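Local coordinates for Non-structural polyprotein (Sindbis virus, PDB 4GUA) that probably acts as an uncut nsP2–nsP3 precursor whose cysteine protease processes the viral polyprotein and whose nsP3 portion contributes a macro domain and a zinc-binding domain, at residues A28-L32 against I59-F64; L152-V157 against N235-Q239; P367-P371 against F387-T392. One frame throughout, in Å; residues are numbered along the deposited sequence.

Interaction 1 of 3, residues A28-L32 against I59-F64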
loop_
_atom_site.group_PDB
_atom_site.type_symbol
_atom_site.label_atom_id
_atom_site.label_comp_id
_atom_site.label_asym_id
_atom_site.label_seq_id
_atom_site.Cartn_x
_atom_site.Cartn_y
_atom_site.Cartn_z
ATOM N N ALA A 28 -5.114 18.589 -23.936
ATOM C CA ALA A 28 -4.026 19.221 -23.206
ATOM C C ALA A 28 -3.029 19.869 -24.151
ATOM O O ALA A 28 -1.988 20.356 -23.719
ATOM C CB ALA A 28 -3.318 18.197 -22.334
ATOM N N GLY A 29 -3.325 19.843 -25.445
ATOM C CA GLY A 29 -2.433 20.424 -26.433
ATOM C C GLY A 29 -1.307 19.491 -26.836
ATOM O O GLY A 29 -0.391 19.886 -27.562
ATOM N N ILE A 30 -1.378 18.249 -26.372
ATOM C CA ILE A 30 -0.321 17.275 -26.623
ATOM C C ILE A 30 -0.625 16.442 -27.854
ATOM O O ILE A 30 -1.697 15.835 -27.960
ATOM C CB ILE A 30 -0.155 16.313 -25.434
ATOM C CG1 ILE A 30 0.259 17.082 -24.179
ATOM C CG2 ILE A 30 0.864 15.232 -25.765
ATOM C CD1 ILE A 30 0.222 16.252 -22.922
ATOM N N VAL A 31 0.312 16.433 -28.797
ATOM C CA VAL A 31 0.220 15.542 -29.945
ATOM C C VAL A 31 1.540 14.811 -30.150
ATOM O O VAL A 31 2.517 15.416 -30.596
ATOM C CB VAL A 31 -0.109 16.345 -31.197
ATOM C CG1 VAL A 31 -0.189 15.444 -32.387
ATOM C CG2 VAL A 31 -1.419 17.056 -31.002
ATOM N N LEU A 32 1.547 13.504 -29.890
ATOM C CA LEU A 32 2.775 12.703 -29.933
ATOM C C LEU A 32 3.060 12.140 -31.320
ATOM O O LEU A 32 2.147 11.696 -32.022
ATOM C CB LEU A 32 2.690 11.537 -28.945
ATOM C CG LEU A 32 2.652 11.872 -27.456
ATOM C CD1 LEU A 32 2.479 10.607 -26.625
ATOM C CD2 LEU A 32 3.920 12.602 -27.050
ATOM N N ILE A 59 2.331 9.707 -19.204
ATOM C CA ILE A 59 2.393 10.859 -20.094
ATOM C C ILE A 59 2.187 12.135 -19.298
ATOM O O ILE A 59 2.814 13.157 -19.565
ATOM C CB ILE A 59 1.344 10.767 -21.211
ATOM C CG1 ILE A 59 1.692 9.609 -22.143
ATOM C CG2 ILE A 59 1.292 12.068 -22.007
ATOM C CD1 ILE A 59 0.521 9.076 -22.909
ATOM N N CYS A 60 1.304 12.065 -18.313
ATOM C CA CYS A 60 1.034 13.204 -17.461
ATOM C C CYS A 60 2.313 13.576 -16.703
ATOM O O CYS A 60 2.724 14.739 -16.686
ATOM C CB CYS A 60 -0.098 12.871 -16.489
ATOM S SG CYS A 60 -0.622 14.252 -15.456
ATOM N N ILE A 61 2.970 12.583 -16.109
ATOM C CA ILE A 61 4.200 12.857 -15.379
ATOM C C ILE A 61 5.254 13.437 -16.311
ATOM O O ILE A 61 5.970 14.366 -15.954
ATOM C CB ILE A 61 4.790 11.594 -14.737
ATOM C CG1 ILE A 61 3.819 10.994 -13.722
ATOM C CG2 ILE A 61 6.125 11.920 -14.065
ATOM C CD1 ILE A 61 4.330 9.708 -13.096
ATOM N N LYS A 62 5.353 12.886 -17.511
ATOM C CA LYS A 62 6.387 13.312 -18.440
ATOM C C LYS A 62 6.213 14.748 -18.928
ATOM O O LYS A 62 7.187 15.473 -19.029
ATOM C CB LYS A 62 6.467 12.348 -19.622
ATOM C CG LYS A 62 7.327 11.126 -19.354
ATOM C CD LYS A 62 8.779 11.533 -19.114
ATOM C CE LYS A 62 9.604 10.404 -18.563
ATOM N NZ LYS A 62 9.338 10.270 -17.112
ATOM N N PHE A 63 4.988 15.157 -19.240
ATOM C CA PHE A 63 4.745 16.525 -19.705
ATOM C C PHE A 63 4.638 17.566 -18.587
ATOM O O PHE A 63 5.214 18.644 -18.680
ATOM C CB PHE A 63 3.485 16.584 -20.578
ATOM C CG PHE A 63 3.721 16.185 -22.002
ATOM C CD1 PHE A 63 3.620 14.863 -22.395
ATOM C CD2 PHE A 63 4.066 17.134 -22.949
ATOM C CE1 PHE A 63 3.848 14.497 -23.709
ATOM C CE2 PHE A 63 4.299 16.773 -24.259
ATOM C CZ PHE A 63 4.192 15.452 -24.640
ATOM N N PHE A 64 3.841 17.261 -17.570
ATOM C CA PHE A 64 3.559 18.208 -16.493
ATOM C C PHE A 64 4.309 17.976 -15.167
ATOM O O PHE A 64 4.103 18.708 -14.201
ATOM C CB PHE A 64 2.052 18.267 -16.267
ATOM C CG PHE A 64 1.270 18.397 -17.545
ATOM C CD1 PHE A 64 1.471 19.478 -18.385
ATOM C CD2 PHE A 64 0.352 17.433 -17.917
ATOM C CE1 PHE A 64 0.768 19.603 -19.564
ATOM C CE2 PHE A 64 -0.355 17.557 -19.096
ATOM C CZ PHE A 64 -0.144 18.646 -19.918
#
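Ile30 reaches Phe63 through two of its torsions: with chi1 at -62° its CG2 branch lies anti to the backbone N, and an extended chi2 of 170° carries CD1 forward over the aromatic ring. CD1 comes to rest 3.8 Å from the Phe63 ring centroid, 18° off the ring normal, which defines a CH-pi contact on one face. The CG2 branch meets the same ring further out, at 3.5 Å from Phe63 CZ. Leu32 approaches differently. Its CD2 lies in the plane of the Phe63 ring, at the edge, 3.7 Å from CZ, so the one ring is met by an isoleucine over a face and a leucine at the rim. Beyond it, Phe64 takes Ala28 CB at its edge, 4.0 Å from CZ, while Ile30 CD1 is 3.9 Å from the same CZ. One face of the Phe64 ring is covered by Phe63 CB, above its centre. Ile59, a helical turn before Phe63, adds a looser contact, its CG2 being 4.4 Å from Ile30 CD1.

The first segment follows helix 16-27, which ends in a Schellman motif with Gly29 at positive phi; the chain then runs past the end of helix 52-64. Leu25 of helix 16-27 and Trp37 of helix 34-40 close round Leu32 and Ile59, joining three helices of the family C9 protease region. No hydrogen bond crosses between the segments, and all six touching residues are buried. Cohesion therefore probably rests on burial of apolar surface and dispersion, with the one CH-pi contact added.

Interaction 2 of 3, residues L152-V157 against N235-Q239; sequences LPHALV and NHHFQ
His237 and Leu156 meet at the centre of the contact, their CA atoms 6.3 Å apart. His237 CG is anti to the backbone N (chi1 -172°), which swings the imidazole out alongside Leu156 and Val157: ND1 is 3.4 Å from Leu156 CA, and Val157 N, near the ring plane, points its hydrogen at ND1 over 3.3 Å with an N-H...acceptor angle of 157°, a weak bond by its length. Through NE2 the ring bonds to Tyr270 O; since a carbonyl can only accept, this is consistent with a proton on NE2, leaving ND1 as the acceptor for Val157 N.

Leu156 divides its branches. CD2 lies off-centre over the His237 ring, 4.2 Å from the centroid and 30° from the normal, whereas CD1 meets the edge of the His236 ring, 3.7 Å from CE1, the two side chains crossing at roughly a right angle. His236 is the N-cap of the helix; its ND1 accepts a weak in-plane bond from Phe238 N, which helps to set the ring in position. Leu152 CD2 packs obliquely against Phe238 CE2 at 4.0 Å.

Around the site, Tyr333 of helix 323-333 packs edge-to-face on His237, and Ile61 of helix 52-64 touches Phe238. Strand 151-152 bonds through Leu152 to Val662 of strand 662-663, so helix 237-257 starts where protease, sheet domain and the end of the nsP3 portion converge.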
loop_
_atom_site.group_PDB
_atom_site.type_symbol
_atom_site.label_atom_id
_atom_site.label_comp_id
_atom_site.label_asym_id
_atom_site.label_seq_id
_atom_site.Cartn_x
_atom_site.Cartn_y
_atom_site.Cartn_z
ATOM N N LEU A 152 6.322 8.929 -2.114
ATOM C CA LEU A 152 6.758 7.610 -2.535
ATOM C C LEU A 152 6.614 6.628 -1.389
ATOM O O LEU A 152 6.983 6.936 -0.264
ATOM C CB LEU A 152 8.208 7.669 -3.009
ATOM C CG LEU A 152 8.440 8.653 -4.158
ATOM C CD1 LEU A 152 9.926 8.853 -4.404
ATOM C CD2 LEU A 152 7.748 8.177 -5.417
ATOM N N PRO A 153 6.066 5.441 -1.670
ATOM C CA PRO A 153 5.851 4.454 -0.609
ATOM C C PRO A 153 7.165 3.924 -0.043
ATOM O O PRO A 153 7.191 3.416 1.079
ATOM C CB PRO A 153 5.084 3.335 -1.317
ATOM C CG PRO A 153 5.434 3.469 -2.759
ATOM C CD PRO A 153 5.687 4.929 -3.000
ATOM N N HIS A 154 8.245 4.043 -0.810
ATOM C CA HIS A 154 9.540 3.530 -0.377
ATOM C C HIS A 154 10.682 4.253 -1.092
ATOM O O HIS A 154 10.470 4.932 -2.095
ATOM C CB HIS A 154 9.633 2.018 -0.622
ATOM C CG HIS A 154 9.601 1.632 -2.071
ATOM N ND1 HIS A 154 10.669 1.838 -2.918
ATOM C CD2 HIS A 154 8.635 1.051 -2.820
ATOM C CE1 HIS A 154 10.362 1.402 -4.126
ATOM N NE2 HIS A 154 9.135 0.918 -4.094
ATOM N N ALA A 155 11.889 4.099 -0.562
ATOM C CA ALA A 155 13.078 4.733 -1.118
ATOM C C ALA A 155 13.424 4.193 -2.502
ATOM O O ALA A 155 13.007 3.100 -2.877
ATOM C CB ALA A 155 14.255 4.521 -0.178
ATOM N N LEU A 156 14.207 4.961 -3.251
ATOM C CA LEU A 156 14.703 4.520 -4.545
ATOM C C LEU A 156 16.224 4.471 -4.460
ATOM O O LEU A 156 16.815 5.032 -3.534
ATOM C CB LEU A 156 14.297 5.504 -5.635
ATOM C CG LEU A 156 12.829 5.907 -5.714
ATOM C CD1 LEU A 156 12.637 6.855 -6.885
ATOM C CD2 LEU A 156 11.926 4.697 -5.845
ATOM N N VAL A 157 16.864 3.794 -5.407
ATOM C CA VAL A 157 18.310 3.687 -5.394
ATOM C C VAL A 157 18.840 4.907 -6.118
ATOM O O VAL A 157 18.360 5.243 -7.198
ATOM C CB VAL A 157 18.798 2.417 -6.111
ATOM C CG1 VAL A 157 18.076 1.194 -5.569
ATOM C CG2 VAL A 157 18.580 2.536 -7.606
ATOM N N ASN A 235 16.376 5.207 -17.631
ATOM C CA ASN A 235 16.843 6.450 -17.021
ATOM C C ASN A 235 16.679 6.596 -15.509
ATOM O O ASN A 235 17.180 7.545 -14.919
ATOM C CB ASN A 235 16.176 7.617 -17.740
ATOM C CG ASN A 235 16.463 7.599 -19.217
ATOM O OD1 ASN A 235 17.619 7.623 -19.626
ATOM N ND2 ASN A 235 15.422 7.484 -20.026
ATOM N N HIS A 236 15.991 5.666 -14.867
ATOM C CA HIS A 236 15.666 5.870 -13.467
ATOM C C HIS A 236 14.874 4.711 -12.864
ATOM O O HIS A 236 14.222 3.941 -13.581
ATOM C CB HIS A 236 14.852 7.159 -13.336
ATOM C CG HIS A 236 14.944 7.790 -11.985
ATOM N ND1 HIS A 236 14.256 7.304 -10.899
ATOM C CD2 HIS A 236 15.649 8.855 -11.537
ATOM C CE1 HIS A 236 14.524 8.042 -9.838
ATOM N NE2 HIS A 236 15.368 8.991 -10.199
ATOM N N HIS A 237 14.943 4.609 -11.538
ATOM C CA HIS A 237 14.276 3.557 -10.793
ATOM C C HIS A 237 12.765 3.704 -10.930
ATOM O O HIS A 237 12.072 2.770 -11.311
ATOM C CB HIS A 237 14.683 3.618 -9.323
ATOM C CG HIS A 237 14.201 2.455 -8.514
ATOM N ND1 HIS A 237 14.475 2.311 -7.169
ATOM C CD2 HIS A 237 13.466 1.371 -8.863
ATOM C CE1 HIS A 237 13.925 1.199 -6.722
ATOM N NE2 HIS A 237 13.308 0.608 -7.729
ATOM N N PHE A 238 12.248 4.870 -10.570
ATOM C CA PHE A 238 10.847 5.177 -10.814
ATOM C C PHE A 238 10.412 4.781 -12.221
ATOM O O PHE A 238 9.347 4.180 -12.393
ATOM C CB PHE A 238 10.572 6.667 -10.603
ATOM C CG PHE A 238 9.111 6.990 -10.537
ATOM C CD1 PHE A 238 8.393 7.263 -11.696
ATOM C CD2 PHE A 238 8.441 6.975 -9.325
ATOM C CE1 PHE A 238 7.034 7.546 -11.640
ATOM C CE2 PHE A 238 7.087 7.255 -9.260
ATOM C CZ PHE A 238 6.381 7.538 -10.420
ATOM N N GLN A 239 11.231 5.093 -13.222
ATOM C CA GLN A 239 10.884 4.770 -14.604
ATOM C C GLN A 239 10.839 3.270 -14.808
ATOM O O GLN A 239 10.046 2.769 -15.591
ATOM C CB GLN A 239 11.880 5.383 -15.584
ATOM C CG GLN A 239 11.510 5.176 -17.043
ATOM C CD GLN A 239 12.268 6.110 -17.969
ATOM O OE1 GLN A 239 13.471 5.952 -18.179
ATOM N NE2 GLN A 239 11.565 7.092 -18.527
#

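Interaction 3 of 3, residues P367-P371 against F387-T392; sequences PLGRP and FTDSAT
Gly369 and Ala391 bring together two loops of the macro domain fold, one entering helix 375-382 from strand 360-364 and the other leaving that helix for strand 397-402. The close part is backbone against backbone: Gly369, lacking a side chain, sets its CA 3.9 Å from Ala391 CA. At one end Thr392 N donates a weak bond to Pro367 O, 3.4 Å long and bent to 133°. Ala391 CB meets the Pro367 and Leu368 carbonyl oxygens, each at 3.7 Å.

Toward Pro371 the fit is looser. Phe387 CD2 lies 4.2 Å from Pro371 CD as the two side chains slide past each other in opposite directions; it is the Gly369 and Arg370 carbonyl oxygens that lie at the ring's edge. Leu368 and Arg370 turn away to the exposed side, where Leu368 CD1 lies over the Arg370 guanidinium; Arg370 also touches a crystal neighbour, so the lattice may partly set its position.

Between these two regions Phe387 CD2 merely lies against the Gly369 carbonyl oxygen at 3.6 Å, whereas Ser390 OG donates a hydrogen bond to it at 2.6 Å, with a C=O...donor angle of 117° and the hydroxyl tilted 16° from the carbonyl plane.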
loop_
_atom_site.group_PDB
_atom_site.type_symbol
_atom_site.label_atom_id
_atom_site.label_comp_id
_atom_site.label_asym_id
_atom_site.label_seq_id
_atom_site.Cartn_x
_atom_site.Cartn_y
_atom_site.Cartn_z
ATOM N N PRO A 367 -1.705 3.337 31.217
ATOM C CA PRO A 367 -1.392 4.669 30.692
ATOM C C PRO A 367 -0.342 5.429 31.501
ATOM O O PRO A 367 0.350 6.278 30.931
ATOM C CB PRO A 367 -2.733 5.394 30.769
ATOM C CG PRO A 367 -3.741 4.324 30.737
ATOM C CD PRO A 367 -3.144 3.177 31.473
ATOM N N LEU A 368 -0.243 5.148 32.798
ATOM C CA LEU A 368 0.663 5.882 33.679
ATOM C C LEU A 368 2.088 5.337 33.654
ATOM O O LEU A 368 3.003 5.953 34.208
ATOM C CB LEU A 368 0.143 5.838 35.117
ATOM C CG LEU A 368 -1.169 6.567 35.401
ATOM C CD1 LEU A 368 -1.547 6.411 36.861
ATOM C CD2 LEU A 368 -1.045 8.036 35.039
ATOM N N GLY A 369 2.270 4.187 33.011
ATOM C CA GLY A 369 3.577 3.565 32.895
ATOM C C GLY A 369 4.096 3.104 34.245
ATOM O O GLY A 369 5.303 3.043 34.463
ATOM N N ARG A 370 3.177 2.784 35.154
ATOM C CA ARG A 370 3.528 2.294 36.486
ATOM C C ARG A 370 3.457 0.771 36.549
ATOM O O ARG A 370 2.700 0.152 35.799
ATOM C CB ARG A 370 2.588 2.891 37.528
ATOM C CG ARG A 370 2.677 4.402 37.660
ATOM C CD ARG A 370 1.937 4.879 38.900
ATOM N NE ARG A 370 1.848 6.334 38.975
ATOM C CZ ARG A 370 0.986 6.996 39.742
ATOM N NH1 ARG A 370 0.111 6.338 40.497
ATOM N NH2 ARG A 370 0.984 8.322 39.742
ATOM N N PRO A 371 4.240 0.159 37.449
ATOM C CA PRO A 371 4.132 -1.289 37.657
ATOM C C PRO A 371 2.738 -1.687 38.147
ATOM O O PRO A 371 2.102 -0.907 38.851
ATOM C CB PRO A 371 5.173 -1.566 38.748
ATOM C CG PRO A 371 6.126 -0.425 38.680
ATOM C CD PRO A 371 5.315 0.756 38.261
ATOM N N PHE A 387 10.918 0.989 33.216
ATOM C CA PHE A 387 9.806 1.761 33.765
ATOM C C PHE A 387 10.210 3.181 34.166
ATOM O O PHE A 387 9.447 3.884 34.834
ATOM C CB PHE A 387 9.176 1.028 34.948
ATOM C CG PHE A 387 8.380 -0.181 34.550
ATOM C CD1 PHE A 387 9.013 -1.361 34.206
ATOM C CD2 PHE A 387 7.000 -0.137 34.524
ATOM C CE1 PHE A 387 8.287 -2.467 33.840
ATOM C CE2 PHE A 387 6.268 -1.244 34.160
ATOM C CZ PHE A 387 6.911 -2.409 33.819
ATOM N N THR A 388 11.429 3.576 33.807
ATOM C CA THR A 388 11.900 4.936 34.053
ATOM C C THR A 388 10.954 5.953 33.412
ATOM O O THR A 388 10.334 6.747 34.119
ATOM C CB THR A 388 13.328 5.145 33.530
ATOM O OG1 THR A 388 14.208 4.227 34.183
ATOM C CG2 THR A 388 13.800 6.569 33.803
ATOM N N ASP A 389 10.867 5.966 32.082
ATOM C CA ASP A 389 9.750 6.638 31.438
ATOM C C ASP A 389 9.017 5.643 30.534
ATOM O O ASP A 389 9.419 5.427 29.393
ATOM C CB ASP A 389 10.293 7.805 30.606
ATOM C CG ASP A 389 9.314 8.959 30.488
ATOM O OD1 ASP A 389 8.090 8.748 30.664
ATOM O OD2 ASP A 389 9.777 10.083 30.201
ATOM N N SER A 390 7.936 5.053 31.041
ATOM C CA SER A 390 7.124 4.108 30.266
ATOM C C SER A 390 5.742 4.647 29.847
ATOM O O SER A 390 4.986 3.964 29.150
ATOM C CB SER A 390 6.964 2.795 31.033
ATOM O OG SER A 390 6.840 3.032 32.419
ATOM N N ALA A 391 5.395 5.849 30.294
ATOM C CA ALA A 391 4.014 6.319 30.167
ATOM C C ALA A 391 3.657 6.574 28.710
ATOM O O ALA A 391 4.397 7.228 27.972
ATOM C CB ALA A 391 3.791 7.572 30.997
ATOM N N THR A 392 2.509 6.050 28.305
ATOM C CA THR A 392 2.043 6.200 26.940
ATOM C C THR A 392 0.518 6.113 26.945
ATOM O O THR A 392 -0.059 5.486 27.832
ATOM C CB THR A 392 2.664 5.112 26.044
ATOM O OG1 THR A 392 2.620 5.519 24.672
ATOM C CG2 THR A 392 1.944 3.782 26.226
#

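How the interactions relate
Along the chain the three contacts follow in series. Interactions 1 and 2 have centres about 21 Å apart and touch through helix 52-64: Ile61 CD1 lies 3.8 Å from Phe238 CE1, and Lys62 CE packs on Gln239 NE2. Interaction 1 belongs to the helical protease region, while interaction 2 ties that region to helix 237-257 beside the seven-stranded sheet, whose strand order 3-2-1-4-5-7-6 matches a methyltransferase-like fold. Interaction 3 stands apart in the macro domain with its own six-stranded sheet, its centre about 56 Å from that of interaction 1 and about 41 Å from that of interaction 2. Interactions 1 and 2 are thus parts of one connected region, whereas interaction 3 touches neither.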